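Local coordinates for putative uncharacterized protein (Xanthomonas oryzae pv. oryzae, PDB 4KL0), which binds a calcium ion and may hydrolyse N-glycosidic bonds as nucleoside hydrolases do, although its activity is not established, at residues A[7-12]-A[369-373]; A[11-16]-A[363-368]; A[43-47]-A[249-253]; A[72-76]-A[110-114]; A[257-262]-A[304-308]. All coordinates share one frame; numbering follows the deposited sequence.

Interaction 1. Residues A[7-12]-A[369-373]; sequences VLTPTE and AKAAL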
# COMPACT_ATOMS: atom_id res chain seq x y z
N VAL A 7 18.17 -2.93 -15.53
CA VAL A 7 19.21 -1.92 -15.38
C VAL A 7 18.64 -0.67 -14.73
O VAL A 7 17.46 -0.29 -14.92
CB VAL A 7 19.98 -1.56 -16.72
CG1 VAL A 7 19.19 -0.55 -17.56
CG2 VAL A 7 21.36 -0.97 -16.43
N LEU A 8 19.53 -0.05 -13.97
CA LEU A 8 19.31 1.14 -13.20
C LEU A 8 20.24 2.22 -13.74
O LEU A 8 21.29 1.90 -14.32
CB LEU A 8 19.72 0.83 -11.78
CG LEU A 8 18.89 -0.26 -11.09
CD1 LEU A 8 19.38 -0.42 -9.68
CD2 LEU A 8 17.45 0.20 -11.11
N THR A 9 19.89 3.47 -13.49
CA THR A 9 20.75 4.60 -13.81
C THR A 9 21.82 4.69 -12.74
O THR A 9 21.65 4.16 -11.65
CB THR A 9 19.98 5.96 -13.79
OG1 THR A 9 19.55 6.27 -12.45
CG2 THR A 9 18.80 5.92 -14.73
N PRO A 10 22.92 5.41 -13.03
CA PRO A 10 23.92 5.55 -11.97
C PRO A 10 23.37 5.96 -10.63
O PRO A 10 23.72 5.30 -9.65
CB PRO A 10 24.83 6.68 -12.49
CG PRO A 10 24.77 6.51 -13.96
CD PRO A 10 23.35 6.09 -14.27
N THR A 11 22.56 7.02 -10.55
CA THR A 11 22.06 7.42 -9.24
C THR A 11 21.05 6.41 -8.64
O THR A 11 20.92 6.30 -7.43
CB THR A 11 21.48 8.85 -9.23
OG1 THR A 11 20.19 8.87 -9.90
CG2 THR A 11 22.43 9.78 -9.94
N GLU A 12 20.31 5.68 -9.48
CA GLU A 12 19.40 4.64 -8.94
C GLU A 12 20.24 3.49 -8.38
O GLU A 12 19.98 2.99 -7.29
CB GLU A 12 18.48 4.11 -10.03
CG GLU A 12 17.31 5.06 -10.29
CD GLU A 12 16.59 4.73 -11.60
OE1 GLU A 12 17.09 3.90 -12.44
OE2 GLU A 12 15.52 5.35 -11.79
N ALA A 369 11.46 -0.62 -7.98
CA ALA A 369 10.50 -1.14 -8.95
C ALA A 369 11.21 -1.64 -10.22
O ALA A 369 10.90 -2.73 -10.74
CB ALA A 369 9.52 -0.13 -9.29
N LYS A 370 12.22 -0.91 -10.68
CA LYS A 370 12.92 -1.38 -11.89
C LYS A 370 13.68 -2.68 -11.65
O LYS A 370 13.67 -3.58 -12.52
CB LYS A 370 13.91 -0.35 -12.44
CG LYS A 370 13.29 0.89 -13.01
CD LYS A 370 14.40 1.91 -13.27
CE LYS A 370 13.93 3.07 -14.12
NZ LYS A 370 15.11 3.98 -14.49
N ALA A 371 14.34 -2.80 -10.50
CA ALA A 371 15.09 -4.03 -10.19
C ALA A 371 14.14 -5.23 -10.08
O ALA A 371 14.47 -6.35 -10.52
CB ALA A 371 15.95 -3.84 -8.91
N ALA A 372 12.94 -4.98 -9.55
CA ALA A 372 11.97 -6.03 -9.30
C ALA A 372 11.47 -6.62 -10.62
O ALA A 372 11.03 -7.79 -10.66
CB ALA A 372 10.77 -5.47 -8.45
N LEU A 373 11.49 -5.82 -11.68
CA LEU A 373 10.88 -6.22 -12.95
C LEU A 373 11.89 -6.73 -13.98
O LEU A 373 11.54 -6.88 -15.13
CB LEU A 373 10.06 -5.10 -13.55
CG LEU A 373 8.99 -4.58 -12.59
CD1 LEU A 373 8.41 -3.26 -13.11
CD2 LEU A 373 7.91 -5.64 -12.50
O HOH W 1 17.00 2.49 -15.71

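Interaction 2. Residues A[11-16]-A[363-368]; sequences TEAAVL and LLLSAL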
# COMPACT_ATOMS: atom_id res chain seq x y z
N THR A 11 22.56 7.02 -10.55
CA THR A 11 22.06 7.42 -9.24
C THR A 11 21.05 6.41 -8.64
O THR A 11 20.92 6.30 -7.43
CB THR A 11 21.48 8.85 -9.23
OG1 THR A 11 20.19 8.87 -9.90
CG2 THR A 11 22.43 9.78 -9.94
N GLU A 12 20.31 5.68 -9.48
CA GLU A 12 19.40 4.64 -8.94
C GLU A 12 20.24 3.49 -8.38
O GLU A 12 19.98 2.99 -7.29
CB GLU A 12 18.48 4.11 -10.03
CG GLU A 12 17.31 5.06 -10.29
CD GLU A 12 16.59 4.73 -11.60
OE1 GLU A 12 17.09 3.90 -12.44
OE2 GLU A 12 15.52 5.35 -11.79
N ALA A 13 21.26 3.09 -9.12
CA ALA A 13 22.08 1.97 -8.71
C ALA A 13 22.76 2.33 -7.39
O ALA A 13 22.84 1.49 -6.48
CB ALA A 13 23.11 1.60 -9.80
N ALA A 14 23.21 3.58 -7.24
CA ALA A 14 23.81 4.02 -5.97
C ALA A 14 22.88 4.02 -4.76
O ALA A 14 23.29 3.74 -3.62
CB ALA A 14 24.44 5.42 -6.13
N VAL A 15 21.62 4.36 -4.97
CA VAL A 15 20.74 4.41 -3.82
C VAL A 15 20.40 2.98 -3.36
O VAL A 15 20.23 2.74 -2.20
CB VAL A 15 19.46 5.24 -4.04
CG1 VAL A 15 18.48 4.50 -4.86
CG2 VAL A 15 18.82 5.57 -2.72
N LEU A 16 20.39 2.04 -4.30
CA LEU A 16 20.08 0.66 -3.96
C LEU A 16 21.30 0.01 -3.29
O LEU A 16 21.15 -0.74 -2.32
CB LEU A 16 19.61 -0.11 -5.19
CG LEU A 16 19.34 -1.57 -4.91
CD1 LEU A 16 18.17 -1.75 -3.93
CD2 LEU A 16 19.03 -2.24 -6.26
N LEU A 363 13.87 8.29 -5.70
CA LEU A 363 14.91 7.56 -6.41
C LEU A 363 14.92 6.08 -5.96
O LEU A 363 15.00 5.15 -6.77
CB LEU A 363 16.27 8.22 -6.13
CG LEU A 363 17.39 8.08 -7.12
CD1 LEU A 363 16.95 8.60 -8.48
CD2 LEU A 363 18.56 8.89 -6.58
N LEU A 364 14.78 5.86 -4.67
CA LEU A 364 14.65 4.49 -4.13
C LEU A 364 13.40 3.74 -4.63
O LEU A 364 13.50 2.54 -5.00
CB LEU A 364 14.72 4.49 -2.62
CG LEU A 364 14.71 3.09 -2.02
CD1 LEU A 364 15.98 2.32 -2.46
CD2 LEU A 364 14.62 3.19 -0.54
N LEU A 365 12.25 4.41 -4.66
CA LEU A 365 11.06 3.77 -5.25
C LEU A 365 11.34 3.38 -6.69
O LEU A 365 11.04 2.24 -7.08
CB LEU A 365 9.83 4.70 -5.19
CG LEU A 365 9.27 4.88 -3.78
CD1 LEU A 365 8.34 6.11 -3.75
CD2 LEU A 365 8.51 3.66 -3.22
N SER A 366 11.94 4.26 -7.51
CA SER A 366 12.24 3.90 -8.91
C SER A 366 13.25 2.73 -8.98
O SER A 366 13.05 1.78 -9.76
CB SER A 366 12.73 5.14 -9.70
OG SER A 366 13.06 4.78 -11.05
N ALA A 367 14.32 2.80 -8.18
CA ALA A 367 15.31 1.71 -8.15
C ALA A 367 14.69 0.36 -7.80
O ALA A 367 14.93 -0.64 -8.51
CB ALA A 367 16.46 2.04 -7.21
N LEU A 368 13.87 0.32 -6.75
CA LEU A 368 13.28 -0.93 -6.34
C LEU A 368 12.32 -1.47 -7.41
O LEU A 368 12.35 -2.67 -7.69
CB LEU A 368 12.57 -0.75 -5.00
CG LEU A 368 13.43 -0.41 -3.77
CD1 LEU A 368 12.52 0.08 -2.66
CD2 LEU A 368 14.22 -1.63 -3.27

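Interaction 3. Residues A[43-47]-A[249-253]; sequences VVTYT and VGEYL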
# COMPACT_ATOMS: atom_id res chain seq x y z
N VAL A 43 -0.44 -2.35 -6.28
CA VAL A 43 0.42 -3.15 -7.15
C VAL A 43 1.84 -2.60 -7.25
O VAL A 43 2.78 -3.40 -7.33
CB VAL A 43 -0.24 -3.36 -8.50
CG1 VAL A 43 0.77 -4.01 -9.51
CG2 VAL A 43 -1.47 -4.29 -8.27
N VAL A 44 2.01 -1.27 -7.16
CA VAL A 44 3.36 -0.74 -7.02
C VAL A 44 3.99 -1.28 -5.73
O VAL A 44 5.20 -1.65 -5.71
CB VAL A 44 3.38 0.82 -6.99
CG1 VAL A 44 4.87 1.29 -6.90
CG2 VAL A 44 2.72 1.35 -8.30
N THR A 45 3.18 -1.40 -4.66
CA THR A 45 3.72 -1.92 -3.40
C THR A 45 4.16 -3.37 -3.57
O THR A 45 5.21 -3.77 -3.03
CB THR A 45 2.65 -1.83 -2.29
OG1 THR A 45 2.15 -0.51 -2.25
CG2 THR A 45 3.25 -2.19 -0.93
N TYR A 46 3.39 -4.20 -4.28
CA TYR A 46 3.76 -5.60 -4.47
C TYR A 46 5.09 -5.64 -5.24
O TYR A 46 5.98 -6.48 -4.97
CB TYR A 46 2.72 -6.37 -5.30
CG TYR A 46 1.30 -6.36 -4.79
CD1 TYR A 46 1.01 -6.02 -3.47
CD2 TYR A 46 0.26 -6.67 -5.62
CE1 TYR A 46 -0.32 -5.96 -3.02
CE2 TYR A 46 -1.04 -6.65 -5.19
CZ TYR A 46 -1.34 -6.30 -3.89
OH TYR A 46 -2.66 -6.24 -3.53
N THR A 47 5.21 -4.73 -6.23
CA THR A 47 6.42 -4.67 -7.08
C THR A 47 7.67 -4.29 -6.27
O THR A 47 8.68 -5.00 -6.33
CB THR A 47 6.22 -3.71 -8.23
OG1 THR A 47 5.09 -4.15 -8.99
CG2 THR A 47 7.42 -3.70 -9.19
N VAL A 249 3.70 -6.50 -15.55
CA VAL A 249 3.25 -5.77 -14.36
C VAL A 249 3.60 -4.32 -14.51
O VAL A 249 2.85 -3.43 -14.14
CB VAL A 249 3.85 -6.38 -13.08
CG1 VAL A 249 3.54 -5.50 -11.88
CG2 VAL A 249 3.31 -7.82 -12.90
N GLY A 250 4.76 -4.05 -15.13
CA GLY A 250 5.10 -2.67 -15.46
C GLY A 250 4.14 -1.99 -16.44
O GLY A 250 3.78 -0.83 -16.24
N GLU A 251 3.74 -2.71 -17.51
CA GLU A 251 2.80 -2.15 -18.47
C GLU A 251 1.43 -1.97 -17.79
O GLU A 251 0.75 -0.98 -18.02
CB GLU A 251 2.63 -3.08 -19.69
CG GLU A 251 3.93 -3.20 -20.53
CD GLU A 251 3.78 -4.18 -21.69
OE1 GLU A 251 2.90 -5.08 -21.58
OE2 GLU A 251 4.53 -4.03 -22.71
N TYR A 252 1.00 -2.95 -17.00
CA TYR A 252 -0.24 -2.74 -16.22
C TYR A 252 -0.18 -1.44 -15.41
O TYR A 252 -1.14 -0.64 -15.43
CB TYR A 252 -0.53 -3.94 -15.31
CG TYR A 252 -1.49 -3.67 -14.15
CD1 TYR A 252 -0.98 -3.35 -12.88
CD2 TYR A 252 -2.86 -3.65 -14.34
CE1 TYR A 252 -1.83 -3.08 -11.82
CE2 TYR A 252 -3.72 -3.39 -13.28
CZ TYR A 252 -3.20 -3.08 -12.03
OH TYR A 252 -4.05 -2.81 -10.98
N LEU A 253 0.91 -1.22 -14.67
CA LEU A 253 0.96 -0.04 -13.79
C LEU A 253 0.92 1.23 -14.62
O LEU A 253 0.20 2.17 -14.30
CB LEU A 253 2.22 -0.01 -12.92
CG LEU A 253 2.14 -1.07 -11.81
CD1 LEU A 253 3.52 -1.22 -11.16
CD2 LEU A 253 1.04 -0.66 -10.78

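Interaction 4. Residues A[72-76]-A[110-114]; sequences MRSQR and HSKFL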
# COMPACT_ATOMS: atom_id res chain seq x y z
N MET A 72 -16.27 -9.48 -5.45
CA MET A 72 -15.27 -8.44 -5.82
C MET A 72 -13.95 -8.71 -5.12
O MET A 72 -12.85 -8.56 -5.74
CB MET A 72 -15.77 -7.06 -5.42
CG MET A 72 -14.81 -5.88 -5.77
SD MET A 72 -14.27 -5.81 -7.59
CE MET A 72 -15.73 -5.34 -8.35
N ARG A 73 -14.02 -9.03 -3.82
CA ARG A 73 -12.78 -9.32 -3.08
C ARG A 73 -12.07 -10.49 -3.71
O ARG A 73 -10.85 -10.53 -3.81
CB ARG A 73 -13.07 -9.55 -1.58
CG ARG A 73 -13.66 -8.32 -0.94
CD ARG A 73 -13.66 -8.51 0.62
NE ARG A 73 -14.33 -9.76 1.06
CZ ARG A 73 -15.64 -9.88 1.30
NH1 ARG A 73 -16.50 -8.89 1.06
NH2 ARG A 73 -16.09 -11.05 1.75
N SER A 74 -12.82 -11.45 -4.23
CA SER A 74 -12.14 -12.55 -4.93
C SER A 74 -11.47 -12.12 -6.22
O SER A 74 -10.35 -12.55 -6.51
CB SER A 74 -13.11 -13.71 -5.20
OG SER A 74 -13.41 -14.38 -3.96
N GLN A 75 -12.10 -11.21 -6.98
CA GLN A 75 -11.48 -10.70 -8.20
C GLN A 75 -10.17 -9.98 -7.85
O GLN A 75 -9.16 -10.15 -8.51
CB GLN A 75 -12.43 -9.76 -8.99
CG GLN A 75 -13.78 -10.34 -9.36
CD GLN A 75 -13.63 -11.72 -9.97
OE1 GLN A 75 -12.83 -11.92 -10.91
NE2 GLN A 75 -14.37 -12.70 -9.42
N ARG A 76 -10.19 -9.16 -6.80
CA ARG A 76 -8.99 -8.47 -6.38
C ARG A 76 -7.92 -9.45 -5.94
O ARG A 76 -6.76 -9.26 -6.29
CB ARG A 76 -9.30 -7.46 -5.27
CG ARG A 76 -10.22 -6.35 -5.66
CD ARG A 76 -10.27 -5.27 -4.54
NE ARG A 76 -11.46 -4.43 -4.68
CZ ARG A 76 -11.65 -3.52 -5.62
NH1 ARG A 76 -10.69 -3.29 -6.58
NH2 ARG A 76 -12.78 -2.82 -5.63
N HIS A 110 -16.72 1.03 -3.81
CA HIS A 110 -15.95 -0.13 -3.36
C HIS A 110 -15.99 -1.23 -4.41
O HIS A 110 -15.32 -2.27 -4.25
CB HIS A 110 -16.56 -0.72 -2.08
CG HIS A 110 -16.41 0.14 -0.86
ND1 HIS A 110 -16.46 -0.37 0.42
CD2 HIS A 110 -16.14 1.47 -0.72
CE1 HIS A 110 -16.22 0.59 1.29
NE2 HIS A 110 -16.06 1.73 0.63
N SER A 111 -16.75 -0.99 -5.49
CA SER A 111 -16.85 -1.98 -6.55
C SER A 111 -15.98 -1.59 -7.74
O SER A 111 -16.12 -2.18 -8.81
CB SER A 111 -18.29 -2.16 -7.00
OG SER A 111 -18.71 -0.98 -7.66
N LYS A 112 -15.12 -0.57 -7.59
CA LYS A 112 -14.22 -0.14 -8.68
C LYS A 112 -13.11 -1.16 -9.00
O LYS A 112 -12.31 -1.52 -8.14
CB LYS A 112 -13.62 1.22 -8.26
CG LYS A 112 -12.79 1.94 -9.34
CD LYS A 112 -12.60 3.40 -8.90
CE LYS A 112 -11.31 3.96 -9.49
NZ LYS A 112 -11.49 5.43 -9.83
N PHE A 113 -13.05 -1.65 -10.24
CA PHE A 113 -12.09 -2.70 -10.62
C PHE A 113 -11.66 -2.40 -12.05
O PHE A 113 -12.44 -2.54 -13.00
CB PHE A 113 -12.70 -4.12 -10.49
CG PHE A 113 -11.73 -5.24 -10.75
CD1 PHE A 113 -10.99 -5.81 -9.73
CD2 PHE A 113 -11.52 -5.75 -12.05
CE1 PHE A 113 -10.10 -6.85 -9.94
CE2 PHE A 113 -10.63 -6.79 -12.30
CZ PHE A 113 -9.90 -7.36 -11.26
N LEU A 114 -10.43 -1.93 -12.17
CA LEU A 114 -9.97 -1.26 -13.41
C LEU A 114 -9.78 -2.30 -14.51
O LEU A 114 -9.28 -3.41 -14.29
CB LEU A 114 -8.67 -0.49 -13.12
CG LEU A 114 -8.80 0.65 -12.11
CD1 LEU A 114 -7.43 1.29 -11.76
CD2 LEU A 114 -9.78 1.66 -12.63

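Interaction 5. Residues A[257-262]-A[304-308]; sequences QKNALK and FDAIW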
# COMPACT_ATOMS: atom_id res chain seq x y z
N GLN A 257 -2.29 3.88 -14.40
CA GLN A 257 -2.11 5.26 -13.97
C GLN A 257 -2.47 6.22 -15.10
O GLN A 257 -3.17 7.22 -14.91
CB GLN A 257 -0.71 5.50 -13.45
CG GLN A 257 -0.47 6.97 -13.15
CD GLN A 257 -1.23 7.48 -11.96
OE1 GLN A 257 -0.75 7.37 -10.81
NE2 GLN A 257 -2.43 8.00 -12.20
N LYS A 258 -2.01 5.90 -16.30
CA LYS A 258 -2.26 6.84 -17.38
C LYS A 258 -3.78 6.90 -17.67
O LYS A 258 -4.30 7.99 -17.83
CB LYS A 258 -1.39 6.49 -18.60
CG LYS A 258 -1.51 7.43 -19.76
CD LYS A 258 -0.56 6.95 -20.84
CE LYS A 258 -0.83 7.75 -22.09
NZ LYS A 258 -0.11 7.08 -23.23
N ASN A 259 -4.47 5.76 -17.71
CA ASN A 259 -5.90 5.80 -18.02
C ASN A 259 -6.73 6.44 -16.90
O ASN A 259 -7.66 7.23 -17.18
CB ASN A 259 -6.41 4.44 -18.52
CG ASN A 259 -5.66 3.95 -19.78
OD1 ASN A 259 -5.35 4.75 -20.70
ND2 ASN A 259 -5.36 2.63 -19.83
N ALA A 260 -6.43 6.14 -15.62
CA ALA A 260 -7.09 6.82 -14.50
C ALA A 260 -6.97 8.34 -14.64
O ALA A 260 -7.96 9.12 -14.44
CB ALA A 260 -6.47 6.36 -13.15
N LEU A 261 -5.79 8.82 -15.00
CA LEU A 261 -5.57 10.24 -15.05
C LEU A 261 -6.30 10.86 -16.28
O LEU A 261 -6.84 11.98 -16.20
CB LEU A 261 -4.09 10.51 -15.11
CG LEU A 261 -3.87 11.96 -14.73
CD1 LEU A 261 -4.34 12.24 -13.27
CD2 LEU A 261 -2.40 12.30 -14.93
N LYS A 262 -6.30 10.08 -17.36
CA LYS A 262 -7.00 10.48 -18.59
C LYS A 262 -8.48 10.64 -18.27
O LYS A 262 -9.11 11.66 -18.63
CB LYS A 262 -6.81 9.40 -19.66
CG LYS A 262 -7.61 9.60 -20.97
CD LYS A 262 -7.19 8.53 -22.02
CE LYS A 262 -7.94 8.77 -23.35
NZ LYS A 262 -8.35 7.51 -24.09
N PHE A 304 -5.82 14.49 -23.79
CA PHE A 304 -4.99 13.99 -22.70
C PHE A 304 -3.54 13.74 -23.14
O PHE A 304 -2.61 13.83 -22.33
CB PHE A 304 -5.60 12.76 -22.03
CG PHE A 304 -4.79 12.28 -20.89
CD1 PHE A 304 -4.72 13.02 -19.71
CD2 PHE A 304 -4.08 11.09 -20.99
CE1 PHE A 304 -3.94 12.56 -18.65
CE2 PHE A 304 -3.33 10.63 -19.93
CZ PHE A 304 -3.26 11.38 -18.77
N ASP A 305 -3.34 13.46 -24.43
CA ASP A 305 -1.98 13.26 -24.96
C ASP A 305 -1.09 14.49 -24.81
O ASP A 305 0.11 14.35 -24.67
CB ASP A 305 -2.03 12.78 -26.40
CG ASP A 305 -2.69 11.42 -26.53
OD1 ASP A 305 -2.20 10.44 -25.88
OD2 ASP A 305 -3.72 11.33 -27.25
N ALA A 306 -1.69 15.68 -24.79
CA ALA A 306 -0.91 16.88 -24.54
C ALA A 306 -0.78 17.25 -23.07
O ALA A 306 0.00 18.12 -22.71
CB ALA A 306 -1.44 18.08 -25.38
N ILE A 307 -1.56 16.58 -22.21
CA ILE A 307 -1.49 16.80 -20.76
C ILE A 307 -0.50 15.83 -20.03
O ILE A 307 0.28 16.26 -19.16
CB ILE A 307 -2.90 16.65 -20.13
CG1 ILE A 307 -3.78 17.82 -20.59
CG2 ILE A 307 -2.77 16.63 -18.61
CD1 ILE A 307 -3.32 19.16 -20.02
N TRP A 308 -0.57 14.55 -20.38
CA TRP A 308 0.35 13.50 -19.84
C TRP A 308 1.78 14.03 -19.72
O TRP A 308 2.36 14.02 -18.61
CB TRP A 308 0.28 12.22 -20.67
CG TRP A 308 1.06 11.00 -20.10
CD1 TRP A 308 1.96 10.21 -20.77
CD2 TRP A 308 0.96 10.44 -18.76
NE1 TRP A 308 2.43 9.20 -19.94
CE2 TRP A 308 1.82 9.32 -18.71
CE3 TRP A 308 0.22 10.78 -17.61
CZ2 TRP A 308 1.97 8.54 -17.55
CZ3 TRP A 308 0.36 10.00 -16.46
CH2 TRP A 308 1.23 8.91 -16.44

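Interaction 1. Residues A[7-12]-A[369-373]
Lys370 and Glu12 form a salt bridge between the last turn of helix 358-372 and the first turn of helix 10-20. The lysine chain, extended beyond CG, meets the glutamate at about a right angle, and its ammonium NZ lies 2.9 Å from Glu12 OE1 on the syn lone pair of that oxygen. A second, weak bond runs from Lys370 NZ to Glu12 OE2 at 3.1 Å. Glu12 OE1 also accepts from Thr9 N at 3.0 Å, a nearly straight bond of 173° that arrives on the anti side, 31° out of the carboxylate plane. In return Glu12 N donates to Thr9 OG1 at 3.1 Å, which completes a capping box at the start of helix 10-20. Thr9 chi1, 67°, places OG1 between the backbone N and carbonyl carbon of its own residue, where it faces the amide of Glu12. OE2 is held further by the hydroxyl of Ser366. Lys370 NZ has another acceptor in a water 2.7 Å away, and this water donates to Val7 O at 2.9 Å, so the carbonyl ahead of the helix is tied to the same lysine. Beside the polar cluster, Leu8 CD2 packs on Lys370 CB at 3.8 Å. The contact lies near the surface, where the N-terminal helix meets the C-terminal one; Ala371 and Ala372 of the latter rest on helix 41-54, while Ala369 faces helix 236-243.

Interaction 2. Residues A[11-16]-A[363-368]
Val15 and Ala367 meet where helices 10-20 and 358-372 cross, the short segments standing at 93° with their axes 8.6 Å apart. Val15 CG1 touches Ala367 CB at 4.0 Å and also lies over the backbone of Leu364, 3.9 Å from its CA. With chi1 at 77°, CG1 sits between the valine's backbone N and carbonyl carbon, and it is this branch that enters the contact. The small Ala367 lets the backbones come close: its CB is 3.6 Å from Glu12 O. On one flank Leu363 spreads its two methyls against Thr11, CD1 lying 3.5 Å from OG1 and also meeting the aliphatic CG of Glu12. On another, Leu16 CD1 meets Leu368 CD2 at 4.0 Å. The polar link is Ser366 OG, which donates to Glu12 OE2 at 2.6 Å from above the carboxylate plane, 49° out of it. That carboxylate is positioned in turn by Thr9 and Lys370, partners of its other oxygen. Beyond this layer, Leu368 continues onto Ile48, Gln51 and Leu52 of helix 41-54 and onto Leu323 of helix 317-325, so helix 358-372 is packed between the N-terminal helix and these two.

Interaction 3. Residues A[43-47]-A[249-253]
Val43 projects from helix 41-54 into a niche formed by Val249, Tyr252 and Leu253 of helix 248-269. Val43 CB already lies 3.7 Å from Tyr252 CE1. Beyond it the two branches part. Val43 CG1, anti to the backbone N (chi1 171°), reaches Leu253 CD2 at 3.6 Å, Val249 CG1 at 3.9 Å and, at the ring edge near its plane, Tyr252 CE1 at 3.6 Å. CG2 comes near Tyr252 CE1 and, a little farther, the phenolic OH; that OH is hydrogen-bonded to Asn37. Leu253 is shared with the next residue, since its CD2 also lies 3.6 Å from Val44 CG2. One turn on, Thr47 and Val249 slide past each other in opposite directions, Thr47 OG1 coming within 3.5 Å of Val249 CG1. This hydroxyl, set among methyls, is satisfied within its own helix: Thr47 OG1 donates to Val43 O at 2.9 Å, tilted 30° from the carbonyl plane and on the face opposite Thr47 N, which bonds the same oxygen. The helices run roughly antiparallel, 152° between the short segments, with axes 10.8 Å apart. Val43 follows directly after the calcium ligand Asp42. Around the pair, helix 70-86 touches Val43 and Val249, helix 236-243 touches Val44 and Leu253, and Pro319 of helix 317-325 packs against Val44.

Interaction 4. Residues A[72-76]-A[110-114]
His110 presents its carbonyl oxygen to Arg76 NH2 at 2.9 Å, its ring leading away to a hydrogen bond with Tyr100. The nitrogen stands above the carbonyl plane, 54° out of it, while the oxygen lies in the guanidinium plane. Ser111 follows with its own carbonyl turned to Met72, whose methyl CE comes within 3.2 Å of Ser111 O. At Lys112 the side chain points away and the backbone does the work: O takes both end-on nitrogens of Arg76, NH1 and NH2 each at 2.9 Å. The NH1 bond lies in the carbonyl plane, whereas NH2 stands above it. Phe113 then turns toward helix 70-86. Met72 SD sits 3.7 Å from Phe113 CB and 4.9 Å from the ring centroid, an oblique Met-aromatic contact reached because the methionine chain bends at chi2 and chi3 (53° and 71°). The same sulfur lies over one face of the guanidinium, near its rim. Phe113 CE1 reaches Gln75 O at 3.7 Å. With NE bonded to Leu67 O and NH1 also to Pro36 O, Arg76 is a hub for four backbone carbonyls, those of His110, Lys112, Leu67 and Pro36. Its charge thus meets carbonyl oxygens at the guanidinium edge and a polarisable sulfur over one face, which would fix the group's rotation and hold segment 110-114 against the helix; the Arg76 side chain lies about 5 Å from that of the calcium ligand Asp35.

Interaction 5. Residues A[257-262]-A[304-308]
Trp308 and Lys258 both carry CG anti to the backbone N (chi1 -172° and -177°), which lays the extended lysine chain across the indole; Phe304 has the same first torsion, so both rings reach toward helix 248-269 from the short, weakly bonded helix 304-307 and the residue after it. Lys262 CA lies over the centre of the Phe304 ring, 3.5 Å from its centroid and 7° off the normal, a close CH-pi contact. Lys262 CB, on that same face, is 3.5 Å from Phe304 CD2. Trp308 N stands beyond the opposite face, offset toward the rim. At the phenyl edge, in plane, comes Lys258 CG, 3.7 Å from Phe304 CE2. Further along, Lys258 CD makes a CH-pi contact with the five-membered ring of Trp308, 4.0 Å from its centroid, the chain crossing the indole at about a right angle. Leu261 fills in between the two aromatics: Leu261 CB meets Phe304 CZ at 3.9 Å, and its CD2 meets Trp308 CZ3 at 3.9 Å, at the indole edge. Outside the pair, Phe281 and Phe285 of helix 278-285 cover Leu261, and Trp308 NE1 bonds Glu240. Lys262 contributes its CA and CB and Lys258 its methylenes, so the contact is CH-pi and apolar packing rather than charge pairing; Lys258 NZ remains 4.8 Å from Asp305 OD1, near enough for weak electrostatic attraction at most.

Interactions 1 and 2 are one continuous joint between helices 10-20 and 358-372, their centres 6 Å apart and Thr11 and Glu12 common to both; Leu8 CD2 bridges them, 3.7 Å from Ala367 O. The joint brings the two chain ends together. Interaction 1 also leads inward, because Leu373 CG rests 3.9 Å from Thr47 CG2 of interaction 3. From there helix 248-269 runs outward to interaction 5, with centres about 17 Å apart. Interactions 3 and 4 approach the calcium site from different parts of the fold: the side chains of Val43 and Arg76 each lie about 9 Å from the ion, whereas Gln257 in interaction 5 is about 12 Å from it.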